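Local coordinates for competence damage-inducible protein A (Enterobacter cloacae subsp. cloacae, PDB 5VU3) that is of unknown function but belongs to the CinA (competence-damaged protein) family, whose relatives include nicotinamide mononucleotide deamidases, at residues Ala162-Val165 with Thr166-Gly170. Sequence-based numbering, arbitrary orientation.
Sequences AELV and TKLSG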
# COMPACT_ATOMS: atom_id res chain seq x y z
N ALA A 162 4.24 9.82 -13.80
CA ALA A 162 4.70 10.53 -14.99
C ALA A 162 5.43 11.81 -14.62
O ALA A 162 6.48 12.14 -15.20
CB ALA A 162 3.52 10.84 -15.91
N GLU A 163 4.90 12.54 -13.64
CA GLU A 163 5.55 13.76 -13.19
C GLU A 163 6.91 13.46 -12.57
O GLU A 163 7.88 14.18 -12.83
CB GLU A 163 4.65 14.48 -12.19
CG GLU A 163 3.41 15.06 -12.85
CD GLU A 163 3.74 15.78 -14.14
OE1 GLU A 163 4.22 16.93 -14.06
OE2 GLU A 163 3.55 15.19 -15.23
N LEU A 164 7.00 12.43 -11.73
CA LEU A 164 8.28 12.11 -11.11
C LEU A 164 9.32 11.72 -12.15
O LEU A 164 10.49 12.12 -12.06
CB LEU A 164 8.12 10.98 -10.09
CG LEU A 164 9.42 10.67 -9.32
CD1 LEU A 164 9.98 11.95 -8.68
CD2 LEU A 164 9.22 9.58 -8.25
N VAL A 165 8.92 10.93 -13.15
CA VAL A 165 9.85 10.55 -14.21
C VAL A 165 10.42 11.79 -14.88
O VAL A 165 11.64 11.91 -15.08
CB VAL A 165 9.16 9.62 -15.23
CG1 VAL A 165 10.00 9.53 -16.50
CG2 VAL A 165 8.96 8.24 -14.63
N THR A 166 9.55 12.74 -15.22
CA THR A 166 10.00 13.98 -15.83
C THR A 166 10.96 14.73 -14.92
O THR A 166 12.00 15.22 -15.36
CB THR A 166 8.80 14.86 -16.17
OG1 THR A 166 7.96 14.18 -17.10
CG2 THR A 166 9.26 16.19 -16.77
N LYS A 167 10.62 14.83 -13.63
CA LYS A 167 11.46 15.56 -12.69
C LYS A 167 12.84 14.94 -12.54
O LYS A 167 13.79 15.64 -12.19
CB LYS A 167 10.78 15.65 -11.32
CG LYS A 167 9.59 16.61 -11.30
CD LYS A 167 8.70 16.35 -10.10
CE LYS A 167 7.71 17.48 -9.87
NZ LYS A 167 7.07 17.95 -11.13
N LEU A 168 12.98 13.64 -12.81
CA LEU A 168 14.26 12.96 -12.70
C LEU A 168 14.97 12.78 -14.04
O LEU A 168 16.04 12.16 -14.08
CB LEU A 168 14.08 11.59 -12.03
CG LEU A 168 13.54 11.56 -10.60
CD1 LEU A 168 13.15 10.14 -10.23
CD2 LEU A 168 14.58 12.09 -9.61
N SER A 169 14.42 13.30 -15.13
CA SER A 169 15.05 13.22 -16.44
C SER A 169 15.77 14.53 -16.74
O SER A 169 15.29 15.61 -16.39
CB SER A 169 14.01 12.92 -17.53
OG SER A 169 13.40 11.66 -17.33
N GLY A 170 16.92 14.42 -17.40
CA GLY A 170 17.75 15.58 -17.67
C GLY A 170 17.58 16.17 -19.06
O GLY A 170 16.52 16.68 -19.41
OXT GLY A 170 18.50 16.14 -19.88
O HOH W 1 5.39 14.89 -17.25
O HOH W 2 6.67 17.40 -13.44
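Val165 O takes two donors where helix 149-167 runs out: Ser169 OG at 2.9 Å and, more weakly, Leu168 N. The hydroxyl comes in above the carbonyl plane, 43° out of it, and also bonds Arg24 of helix 14-28. Ser169 is poorly ordered, so its hydroxyl bond to Val165 O is probably less firmly fixed than the distance suggests. One residue earlier than Leu168 the bonding is still regularly alpha-helical: Lys167 N reaches Glu163 O at 2.9 Å in a fairly straight bond. Leu168 N has only a weak, bent bond (135°) to Leu164 O and splits its N-H between that oxygen and Val165 O, as the chain begins to leave the helix.

Along the edge of the helix, beside Trp132, Glu163 sends its two carboxylate oxygens to different waters. One water links Glu163 OE2 to Thr166 OG1; the other lies between Glu163 OE1 and Lys167 NZ, modelled too close to NZ to be taken literally. Lys167 bends at its last torsion (chi4 44°), turning NZ back toward Glu163, and its ammonium also makes a cation-pi contact with Trp132.

Toward the core, Leu164 CG meets Leu168 CD1 at 3.9 Å. The leucines pack this turn against helix 14-28 and, through Leu164, the sheet. Along the water-laced polar edge, Glu163 OE1 and Lys167 NZ, 4.2 Å apart, probably attract each other only in part-screened form.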